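Local coordinates for protein transferrin (Manduca sexta, PDB 6WB6) that binds a single ferric ion together with a carbonate anion and serves as a secreted iron carrier in the insect, at residues 365-369 against 618-622; 440-444 against 534-538; 290-294 against 321-326; 227-231 against 242-246. Residues are numbered along the deposited sequence.

Contact 1: 365-369 against 618-622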
loop_
_atom_site.group_PDB
_atom_site.type_symbol
_atom_site.label_atom_id
_atom_site.label_comp_id
_atom_site.label_asym_id
_atom_site.label_seq_id
_atom_site.Cartn_x
_atom_site.Cartn_y
_atom_site.Cartn_z
ATOM N N LYS A 365 8.573 9.562 11.070
ATOM C CA LYS A 365 7.624 8.626 10.479
ATOM C C LYS A 365 8.049 8.261 9.067
ATOM O O LYS A 365 7.973 7.091 8.665
ATOM C CB LYS A 365 6.206 9.223 10.491
ATOM C CG LYS A 365 5.129 8.248 9.982
ATOM C CD LYS A 365 3.711 8.798 10.049
ATOM C CE LYS A 365 2.749 7.829 9.365
ATOM N NZ LYS A 365 1.295 8.182 9.475
ATOM N N CYS A 366 8.540 9.242 8.313
ATOM C CA CYS A 366 9.021 8.973 6.960
ATOM C C CYS A 366 10.220 8.029 6.975
ATOM O O CYS A 366 10.352 7.152 6.110
ATOM C CB CYS A 366 9.369 10.297 6.282
ATOM S SG CYS A 366 10.039 10.129 4.648
ATOM N N ARG A 367 11.095 8.167 7.972
ATOM C CA ARG A 367 12.265 7.297 8.036
ATOM C C ARG A 367 11.890 5.875 8.436
ATOM O O ARG A 367 12.493 4.921 7.941
ATOM C CB ARG A 367 13.293 7.860 9.006
ATOM C CG ARG A 367 14.036 9.056 8.402
ATOM C CD ARG A 367 15.061 9.659 9.380
ATOM N NE ARG A 367 15.819 10.729 8.736
ATOM C CZ ARG A 367 16.413 11.723 9.384
ATOM N NH1 ARG A 367 16.337 11.792 10.716
ATOM N NH2 ARG A 367 17.080 12.650 8.696
ATOM N N ALA A 368 10.941 5.711 9.367
ATOM C CA ALA A 368 10.504 4.363 9.725
ATOM C C ALA A 368 9.761 3.731 8.555
ATOM O O ALA A 368 9.953 2.554 8.249
ATOM C CB ALA A 368 9.628 4.400 10.984
ATOM N N MET A 369 8.966 4.531 7.852
ATOM C CA MET A 369 8.301 4.064 6.645
ATOM C C MET A 369 9.303 3.694 5.557
ATOM O O MET A 369 9.102 2.720 4.827
ATOM C CB MET A 369 7.343 5.142 6.160
ATOM C CG MET A 369 6.528 4.786 4.965
ATOM S SD MET A 369 5.116 5.882 4.852
ATOM C CE MET A 369 5.918 7.475 4.964
ATOM N N PHE A 618 3.126 -1.913 9.728
ATOM C CA PHE A 618 3.457 -0.505 9.780
ATOM C C PHE A 618 2.137 0.232 9.700
ATOM O O PHE A 618 1.337 -0.018 8.794
ATOM C CB PHE A 618 4.393 -0.072 8.664
ATOM C CG PHE A 618 4.794 1.369 8.772
ATOM C CD1 PHE A 618 5.772 1.756 9.670
ATOM C CD2 PHE A 618 4.164 2.336 8.016
ATOM C CE1 PHE A 618 6.143 3.068 9.799
ATOM C CE2 PHE A 618 4.527 3.673 8.140
ATOM C CZ PHE A 618 5.514 4.039 9.028
ATOM N N ASN A 619 1.893 1.103 10.673
ATOM C CA ASN A 619 0.604 1.750 10.800
ATOM C C ASN A 619 0.699 3.053 10.019
ATOM O O ASN A 619 0.937 4.138 10.563
ATOM C CB ASN A 619 0.266 1.957 12.266
ATOM C CG ASN A 619 -1.174 2.332 12.478
ATOM O OD1 ASN A 619 -1.948 2.438 11.526
ATOM N ND2 ASN A 619 -1.551 2.527 13.735
ATOM N N ILE A 620 0.553 2.921 8.701
ATOM C CA ILE A 620 0.788 4.047 7.810
ATOM C C ILE A 620 -0.184 5.186 8.104
ATOM O O ILE A 620 0.185 6.354 8.027
ATOM C CB ILE A 620 0.727 3.590 6.338
ATOM C CG1 ILE A 620 1.065 4.759 5.411
ATOM C CG2 ILE A 620 -0.616 2.992 5.974
ATOM C CD1 ILE A 620 1.422 4.340 3.979
ATOM N N TYR A 621 -1.432 4.873 8.456
ATOM C CA TYR A 621 -2.430 5.902 8.725
ATOM C C TYR A 621 -2.710 6.108 10.208
ATOM O O TYR A 621 -3.621 6.854 10.542
ATOM C CB TYR A 621 -3.747 5.574 8.015
ATOM C CG TYR A 621 -3.600 5.221 6.556
ATOM C CD1 TYR A 621 -2.857 6.011 5.701
ATOM C CD2 TYR A 621 -4.190 4.081 6.045
ATOM C CE1 TYR A 621 -2.714 5.693 4.382
ATOM C CE2 TYR A 621 -4.056 3.753 4.716
ATOM C CZ TYR A 621 -3.312 4.564 3.890
ATOM O OH TYR A 621 -3.152 4.259 2.565
ATOM N N GLY A 622 -1.955 5.488 11.107
ATOM C CA GLY A 622 -2.268 5.552 12.521
ATOM C C GLY A 622 -1.575 6.709 13.245
ATOM O O GLY A 622 -0.781 7.451 12.676
#
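In the second transferrin-like half of the chain, one face of the helical segment 365-369 packs on a loop whose residues Asn-619 to Gly-622 form a type I beta turn. Phe-618, with chi1 t, points its CA-to-CB bond at the helix and lays its ring against Lys-365, Ala-368 and Met-369. The clearest ring contact is a CH-pi interaction: Met-369 CA stands 4.1 Å from the centroid of the Phe-618 ring, 28° off its normal. Beside it, Ala-368 CB approaches Phe-618 CE1 to 3.9 Å, and Met-369 CB approaches Phe-618 CZ to 3.6 Å. Met-369 is t at chi1 and chi2, then turns at chi3 (p); its sulfur lies obliquely to the Phe-618 ring, 5.2 Å from the centroid, in a Met-aromatic contact, and SD also meets CD1 of Ile-620 at 4.1 Å. Leu-607 and Leu-611 of helix 597-611 extend this apolar layer, while the disulfide of Cys-366 with Cys-384 ties the helix to strand 381-386. Lys-365 is t at all four chi angles, an extended chain that carries its amine past the aromatic ring to the turn. Besides Val-630 O, Lys-365 NZ donates to the carbonyl oxygen Ile-620 O at 2.6 Å.

Contact 2: 440-444 against 534-538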
loop_
_atom_site.group_PDB
_atom_site.type_symbol
_atom_site.label_atom_id
_atom_site.label_comp_id
_atom_site.label_asym_id
_atom_site.label_seq_id
_atom_site.Cartn_x
_atom_site.Cartn_y
_atom_site.Cartn_z
ATOM N N ALA A 440 -24.697 18.931 -2.526
ATOM C CA ALA A 440 -25.830 19.823 -2.313
ATOM C C ALA A 440 -26.946 18.992 -1.708
ATOM O O ALA A 440 -27.545 18.162 -2.404
ATOM C CB ALA A 440 -26.290 20.462 -3.616
ATOM N N VAL A 441 -27.221 19.220 -0.423
ATOM C CA VAL A 441 -28.194 18.436 0.326
ATOM C C VAL A 441 -29.526 19.172 0.295
ATOM O O VAL A 441 -29.577 20.387 0.557
ATOM C CB VAL A 441 -27.715 18.214 1.772
ATOM C CG1 VAL A 441 -28.673 17.329 2.536
ATOM C CG2 VAL A 441 -26.302 17.631 1.788
ATOM N N VAL A 442 -30.593 18.447 -0.058
ATOM C CA VAL A 442 -31.958 18.966 -0.088
ATOM C C VAL A 442 -32.859 18.025 0.710
ATOM O O VAL A 442 -32.542 16.855 0.905
ATOM C CB VAL A 442 -32.499 19.130 -1.525
ATOM C CG1 VAL A 442 -31.851 20.344 -2.200
ATOM C CG2 VAL A 442 -32.275 17.847 -2.379
ATOM N N LYS A 443 -33.979 18.559 1.200
ATOM C CA LYS A 443 -35.003 17.710 1.791
ATOM C C LYS A 443 -35.687 16.890 0.706
ATOM O O LYS A 443 -35.825 17.328 -0.436
ATOM C CB LYS A 443 -36.045 18.539 2.531
ATOM C CG LYS A 443 -35.521 19.206 3.786
ATOM C CD LYS A 443 -36.631 19.565 4.747
ATOM C CE LYS A 443 -36.038 20.198 5.997
ATOM N NZ LYS A 443 -37.031 20.712 6.972
ATOM N N LYS A 444 -36.113 15.686 1.062
ATOM C CA LYS A 444 -36.815 14.882 0.082
ATOM C C LYS A 444 -38.084 15.598 -0.341
ATOM O O LYS A 444 -38.776 16.203 0.478
ATOM C CB LYS A 444 -37.144 13.499 0.640
ATOM C CG LYS A 444 -35.946 12.569 0.659
ATOM C CD LYS A 444 -36.348 11.117 0.681
ATOM C CE LYS A 444 -35.166 10.245 1.090
ATOM N NZ LYS A 444 -35.459 8.794 0.966
ATOM N N LEU A 534 -30.676 23.668 7.320
ATOM C CA LEU A 534 -31.567 22.989 6.381
ATOM C C LEU A 534 -32.819 22.491 7.085
ATOM O O LEU A 534 -33.940 22.782 6.654
ATOM C CB LEU A 534 -30.851 21.825 5.689
ATOM C CG LEU A 534 -31.486 21.400 4.353
ATOM C CD1 LEU A 534 -31.426 22.537 3.294
ATOM C CD2 LEU A 534 -30.822 20.162 3.803
ATOM N N GLU A 535 -32.643 21.721 8.165
ATOM C CA GLU A 535 -33.745 21.237 8.990
ATOM C C GLU A 535 -34.782 22.318 9.297
ATOM O O GLU A 535 -35.984 22.045 9.198
ATOM C CB GLU A 535 -33.202 20.647 10.301
ATOM C CG GLU A 535 -34.291 20.221 11.280
ATOM C CD GLU A 535 -33.739 19.615 12.574
ATOM O OE1 GLU A 535 -34.543 19.131 13.389
ATOM O OE2 GLU A 535 -32.509 19.621 12.772
ATOM N N GLU A 536 -34.346 23.536 9.666
ATOM C CA GLU A 536 -35.250 24.626 10.059
ATOM C C GLU A 536 -35.733 25.481 8.881
ATOM O O GLU A 536 -36.246 26.588 9.098
ATOM C CB GLU A 536 -34.576 25.539 11.094
ATOM C CG GLU A 536 -34.346 24.883 12.466
ATOM C CD GLU A 536 -33.627 25.801 13.443
ATOM O OE1 GLU A 536 -33.269 26.930 13.053
ATOM O OE2 GLU A 536 -33.439 25.401 14.612
ATOM N N ASP A 537 -35.556 25.001 7.652
ATOM C CA ASP A 537 -35.991 25.683 6.429
ATOM C C ASP A 537 -35.466 27.119 6.350
ATOM O O ASP A 537 -36.040 27.974 5.660
ATOM C CB ASP A 537 -37.513 25.643 6.303
ATOM C CG ASP A 537 -38.038 24.221 6.153
ATOM O OD1 ASP A 537 -37.227 23.314 5.888
ATOM O OD2 ASP A 537 -39.254 24.008 6.294
ATOM N N ARG A 538 -34.367 27.401 7.044
ATOM C CA ARG A 538 -33.675 28.666 6.846
ATOM C C ARG A 538 -32.879 28.665 5.556
ATOM O O ARG A 538 -32.443 29.731 5.106
ATOM C CB ARG A 538 -32.743 28.958 8.026
ATOM C CG ARG A 538 -33.466 29.078 9.356
ATOM C CD ARG A 538 -32.523 29.536 10.461
ATOM N NE ARG A 538 -32.005 28.407 11.228
ATOM C CZ ARG A 538 -30.719 28.098 11.391
ATOM N NH1 ARG A 538 -29.753 28.831 10.856
ATOM N NH2 ARG A 538 -30.399 27.041 12.126
#
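Lys-443 runs its aliphatic chain across the end of helix 530-535, with CE 3.4 Å from the carbonyl oxygen O of Leu-534. Chi1 is m and the remaining three angles are t, so the amine reaches beyond the helix terminus and finds two acceptors there: Lys-443 NZ donates to Glu-535 O at 2.8 Å and to Asp-537 OD1, also at 2.8 Å, the latter bond being part of a salt bridge. The helix end brings that carboxylate within reach: Glu-536 is the first residue to leave helical angles, and Asp-537 has positive phi (53°), while Asp-537 N still hydrogen-bonds to Leu-534 O at 2.9 Å. Beneath the charged pair Leu-534 CD2 packs on Val-441 CG1 at 3.8 Å, an apolar contact, and also lies 3.5 Å from the carbonyl Val-441 O. The segment 440-444 belongs to strand 437-443, which pairs antiparallel with strands 542-545 and 557-560 in a mixed sheet. Helix 530-535 therefore packs against this sheet, with Leu-534 also touching Ala-542, Tyr-557 and Phe-552.

Contact 3: 290-294 against 321-326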
loop_
_atom_site.group_PDB
_atom_site.type_symbol
_atom_site.label_atom_id
_atom_site.label_comp_id
_atom_site.label_asym_id
_atom_site.label_seq_id
_atom_site.Cartn_x
_atom_site.Cartn_y
_atom_site.Cartn_z
ATOM N N ARG A 290 10.656 -20.706 25.155
ATOM C CA ARG A 290 10.419 -21.518 23.961
ATOM C C ARG A 290 9.344 -22.563 24.220
ATOM O O ARG A 290 8.532 -22.888 23.335
ATOM C CB ARG A 290 11.712 -22.201 23.536
ATOM C CG ARG A 290 12.784 -21.271 22.969
ATOM C CD ARG A 290 14.142 -21.984 22.894
ATOM N NE ARG A 290 14.907 -21.616 21.705
ATOM C CZ ARG A 290 16.207 -21.843 21.549
ATOM N NH1 ARG A 290 16.904 -22.426 22.514
ATOM N NH2 ARG A 290 16.816 -21.474 20.424
ATOM N N GLU A 291 9.332 -23.094 25.439
ATOM C CA GLU A 291 8.323 -24.051 25.863
ATOM C C GLU A 291 6.957 -23.389 25.962
ATOM O O GLU A 291 5.933 -24.005 25.639
ATOM C CB GLU A 291 8.788 -24.651 27.201
ATOM C CG GLU A 291 7.783 -25.443 28.049
ATOM C CD GLU A 291 8.021 -25.207 29.573
ATOM O OE1 GLU A 291 8.317 -24.048 29.974
ATOM O OE2 GLU A 291 7.932 -26.166 30.362
ATOM N N LYS A 292 6.923 -22.139 26.417
ATOM C CA LYS A 292 5.667 -21.404 26.488
ATOM C C LYS A 292 5.082 -21.150 25.101
ATOM O O LYS A 292 3.899 -21.404 24.856
ATOM C CB LYS A 292 5.880 -20.082 27.215
ATOM C CG LYS A 292 4.625 -19.261 27.309
ATOM C CD LYS A 292 3.706 -19.737 28.410
ATOM C CE LYS A 292 2.477 -18.872 28.430
ATOM N NZ LYS A 292 1.476 -19.334 29.386
ATOM N N VAL A 293 5.876 -20.593 24.194
ATOM C CA VAL A 293 5.382 -20.332 22.843
ATOM C C VAL A 293 4.936 -21.631 22.173
ATOM O O VAL A 293 3.857 -21.701 21.572
ATOM C CB VAL A 293 6.457 -19.601 22.020
ATOM C CG1 VAL A 293 5.971 -19.381 20.593
ATOM C CG2 VAL A 293 6.761 -18.274 22.677
ATOM N N LYS A 294 5.757 -22.679 22.267
ATOM C CA LYS A 294 5.366 -23.970 21.701
ATOM C C LYS A 294 4.014 -24.420 22.225
ATOM O O LYS A 294 3.207 -24.988 21.482
ATOM C CB LYS A 294 6.441 -25.028 21.995
ATOM C CG LYS A 294 7.719 -24.886 21.176
ATOM C CD LYS A 294 8.800 -25.921 21.540
ATOM C CE LYS A 294 8.276 -27.385 21.548
ATOM N NZ LYS A 294 7.671 -27.857 20.263
ATOM N N VAL A 321 6.553 -24.777 15.961
ATOM C CA VAL A 321 7.613 -23.994 16.575
ATOM C C VAL A 321 8.833 -24.893 16.700
ATOM O O VAL A 321 8.757 -25.976 17.283
ATOM C CB VAL A 321 7.156 -23.450 17.931
ATOM C CG1 VAL A 321 8.219 -22.563 18.577
ATOM C CG2 VAL A 321 5.866 -22.684 17.732
ATOM N N ALA A 322 9.943 -24.475 16.100
ATOM C CA ALA A 322 11.204 -25.197 16.167
ATOM C C ALA A 322 12.258 -24.324 16.830
ATOM O O ALA A 322 12.448 -23.166 16.431
ATOM C CB ALA A 322 11.670 -25.588 14.774
ATOM N N ASP A 323 12.947 -24.871 17.834
ATOM C CA ASP A 323 14.067 -24.150 18.436
ATOM C C ASP A 323 15.264 -24.309 17.515
ATOM O O ASP A 323 15.542 -25.414 17.035
ATOM C CB ASP A 323 14.435 -24.655 19.839
ATOM C CG ASP A 323 13.262 -24.663 20.811
ATOM O OD1 ASP A 323 12.547 -23.637 20.935
ATOM O OD2 ASP A 323 13.079 -25.713 21.470
ATOM N N ASN A 324 15.964 -23.214 17.266
ATOM C CA ASN A 324 17.145 -23.225 16.428
ATOM C C ASN A 324 18.362 -22.975 17.295
ATOM O O ASN A 324 18.269 -22.745 18.500
ATOM C CB ASN A 324 17.037 -22.178 15.315
ATOM C CG ASN A 324 16.386 -20.894 15.790
ATOM O OD1 ASN A 324 15.346 -20.936 16.444
ATOM N ND2 ASN A 324 16.990 -19.749 15.466
ATOM N N ILE A 325 19.517 -23.035 16.661
ATOM C CA ILE A 325 20.745 -22.562 17.280
ATOM C C ILE A 325 20.638 -21.043 17.179
ATOM O O ILE A 325 20.764 -20.494 16.076
ATOM C CB ILE A 325 21.986 -23.155 16.589
ATOM C CG1 ILE A 325 21.924 -24.694 16.638
ATOM C CG2 ILE A 325 23.255 -22.665 17.253
ATOM C CD1 ILE A 325 22.947 -25.399 15.766
ATOM N N PRO A 326 20.336 -20.326 18.288
ATOM C CA PRO A 326 20.091 -18.881 18.182
ATOM C C PRO A 326 21.078 -18.220 17.238
ATOM O O PRO A 326 22.260 -18.575 17.227
ATOM C CB PRO A 326 20.263 -18.390 19.624
ATOM C CG PRO A 326 19.898 -19.566 20.460
ATOM C CD PRO A 326 20.361 -20.774 19.693
#
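The short helix and strand segments run nearly antiparallel, with 161° between their N-to-C directions and 8.9 Å between their axes at closest approach. Their backbones draw together at one end: the CA atoms of Lys-294 and Val-321 are 5.6 Å apart, against 7.1 Å between those of Arg-290 and Asp-323. At the close end, Val-321 points toward the helix and its CG1 meets Lys-294 CG at 3.5 Å; Val-293 CG1 is a looser neighbour of Val-321 CG2 at 4.4 Å. At the other end Arg-290 extends along the strand, its NE in a salt bridge with Asp-323 OD1 at 3.2 Å and Asp-323 CB lying over one face of the guanidinium. Both charged groups have partners on strand 72-79: Arg-290 NH2 hydrogen-bonds to Phe-75 O, and Asp-323 OD1 to Gln-76 NE2. Pro-326 CG comes within 3.6 Å of Arg-290 NH2. Helix 286-300 packs on the face presented by Val-321 and Asp-323 of edge strand 320-327, helix-on-sheet packing in the first half's alpha/beta fold.

Contact 4: 227-231 against 242-246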
loop_
_atom_site.group_PDB
_atom_site.type_symbol
_atom_site.label_atom_id
_atom_site.label_comp_id
_atom_site.label_asym_id
_atom_site.label_seq_id
_atom_site.Cartn_x
_atom_site.Cartn_y
_atom_site.Cartn_z
ATOM N N ARG A 227 8.256 -31.283 -6.235
ATOM C CA ARG A 227 8.183 -32.675 -5.837
ATOM C C ARG A 227 6.754 -33.208 -5.935
ATOM O O ARG A 227 6.530 -34.287 -6.481
ATOM C CB ARG A 227 8.750 -32.808 -4.431
ATOM C CG ARG A 227 10.222 -32.586 -4.425
ATOM C CD ARG A 227 10.854 -32.892 -3.082
ATOM N NE ARG A 227 10.728 -34.297 -2.728
ATOM C CZ ARG A 227 11.517 -35.256 -3.185
ATOM N NH1 ARG A 227 12.504 -34.966 -4.019
ATOM N NH2 ARG A 227 11.313 -36.506 -2.788
ATOM N N LYS A 228 5.770 -32.445 -5.472
ATOM C CA LYS A 228 4.399 -32.939 -5.517
ATOM C C LYS A 228 3.871 -33.018 -6.940
ATOM O O LYS A 228 3.051 -33.890 -7.249
ATOM C CB LYS A 228 3.489 -32.048 -4.688
ATOM C CG LYS A 228 3.874 -32.022 -3.259
ATOM C CD LYS A 228 2.884 -31.243 -2.428
ATOM C CE LYS A 228 3.244 -31.404 -0.993
ATOM N NZ LYS A 228 2.506 -30.432 -0.165
ATOM N N PHE A 229 4.326 -32.123 -7.810
ATOM C CA PHE A 229 3.902 -32.164 -9.201
ATOM C C PHE A 229 4.209 -33.526 -9.793
ATOM O O PHE A 229 3.461 -34.018 -10.629
ATOM C CB PHE A 229 4.605 -31.049 -9.990
ATOM C CG PHE A 229 4.170 -30.925 -11.442
ATOM C CD1 PHE A 229 2.966 -30.333 -11.777
ATOM C CD2 PHE A 229 4.996 -31.352 -12.459
ATOM C CE1 PHE A 229 2.592 -30.203 -13.109
ATOM C CE2 PHE A 229 4.630 -31.235 -13.782
ATOM C CZ PHE A 229 3.432 -30.664 -14.108
ATOM N N PHE A 230 5.291 -34.152 -9.340
ATOM C CA PHE A 230 5.713 -35.456 -9.814
ATOM C C PHE A 230 5.351 -36.570 -8.849
ATOM O O PHE A 230 5.973 -37.633 -8.881
ATOM C CB PHE A 230 7.212 -35.432 -10.065
ATOM C CG PHE A 230 7.626 -34.422 -11.108
ATOM C CD1 PHE A 230 7.254 -34.582 -12.428
ATOM C CD2 PHE A 230 8.372 -33.312 -10.763
ATOM C CE1 PHE A 230 7.638 -33.666 -13.365
ATOM C CE2 PHE A 230 8.749 -32.405 -11.695
ATOM C CZ PHE A 230 8.384 -32.573 -12.999
ATOM N N GLY A 231 4.393 -36.326 -7.962
ATOM C CA GLY A 231 3.952 -37.349 -7.028
ATOM C C GLY A 231 4.989 -37.734 -6.003
ATOM O O GLY A 231 4.844 -38.765 -5.330
ATOM N N SER A 242 0.964 -39.433 -9.657
ATOM C CA SER A 242 1.120 -38.336 -10.594
ATOM C C SER A 242 1.257 -38.870 -12.007
ATOM O O SER A 242 1.956 -39.860 -12.243
ATOM C CB SER A 242 2.347 -37.467 -10.284
ATOM O OG SER A 242 2.520 -36.515 -11.321
ATOM N N ASN A 243 0.596 -38.181 -12.944
ATOM C CA ASN A 243 0.774 -38.383 -14.381
ATOM C C ASN A 243 2.072 -37.790 -14.907
ATOM O O ASN A 243 2.472 -38.102 -16.037
ATOM C CB ASN A 243 -0.390 -37.756 -15.137
ATOM C CG ASN A 243 -1.645 -38.571 -15.028
ATOM O OD1 ASN A 243 -1.588 -39.780 -14.784
ATOM N ND2 ASN A 243 -2.791 -37.923 -15.203
ATOM N N GLU A 244 2.734 -36.954 -14.123
ATOM C CA GLU A 244 3.963 -36.306 -14.552
ATOM C C GLU A 244 5.154 -37.159 -14.167
ATOM O O GLU A 244 5.194 -37.724 -13.071
ATOM C CB GLU A 244 4.065 -34.928 -13.907
ATOM C CG GLU A 244 2.820 -34.132 -14.118
ATOM C CD GLU A 244 2.632 -33.727 -15.569
ATOM O OE1 GLU A 244 3.590 -33.875 -16.350
ATOM O OE2 GLU A 244 1.532 -33.244 -15.916
ATOM N N ASN A 245 6.115 -37.257 -15.082
ATOM C CA ASN A 245 7.300 -38.086 -14.922
ATOM C C ASN A 245 8.510 -37.214 -14.607
ATOM O O ASN A 245 8.957 -36.457 -15.480
ATOM C CB ASN A 245 7.537 -38.898 -16.205
ATOM C CG ASN A 245 8.785 -39.774 -16.135
ATOM O OD1 ASN A 245 9.387 -39.926 -15.072
ATOM N ND2 ASN A 245 9.180 -40.353 -17.281
ATOM N N PRO A 246 9.095 -37.306 -13.408
ATOM C CA PRO A 246 10.217 -36.415 -13.063
ATOM C C PRO A 246 11.460 -36.637 -13.888
ATOM O O PRO A 246 12.291 -35.727 -13.983
ATOM C CB PRO A 246 10.495 -36.761 -11.594
ATOM C CG PRO A 246 9.965 -38.154 -11.443
ATOM C CD PRO A 246 8.756 -38.204 -12.294
#
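Arg-227 and Lys-228 supply backbone carbonyls for the end of helix 223-229: Gly-231 N hydrogen-bonds to Lys-228 O at 2.9 Å, and together with a bond from Leu-232 N to Arg-227 O this makes a Schellman motif. Next, Ser-242 OG donates to Phe-229 O at 2.8 Å. The Phe-229 ring receives Glu-244 CG over one face, 3.7 Å from its centroid and 25° off the normal, a CH-pi contact. Phe-230 leaves helical angles and turns its own ring to Pro-246, whose CA lies 3.8 Å from the Phe-230 centroid, 21° off the normal. Gly-231, the C-prime residue, has a positive phi (67°) that by itself favours glycine, and an ideal CB would clash with Ser-242 CB, which lies 3.3 Å from Gly-231 N. The Ser-242 hydroxyl accepts from Glu-244 N at 2.8 Å, an ST turn, while Glu-244 OE2 is hydrogen-bonded to His-213 NE2. Acting as donor and acceptor, one hydroxyl fixes the loop to the helix end; nonpolar CH-pi contacts bury the two rings.

Contacts 3 and 4 lie in the first transferrin-like half and contacts 1 and 2 in the second; none touches another. Contacts 3 and 4 have centres about 34 Å apart, and contacts 1 and 2 about 41 Å. Contacts 2 and 4 are farthest apart, about 70 Å between centres. Contact 4 is near the ferric site: the side chain of Phe-229 is about 9 Å from that of Tyr-204, an iron ligand. In contact 1, Asn-619 N hydrogen-bonds to Asp-38 OD2, joining the two halves, and the Phe-618 side chain is about 11 Å from that of Asp-57, predicted to bind Fe(3+) but not a ligand seen here. Contacts 2 and 3 are remote from the iron site.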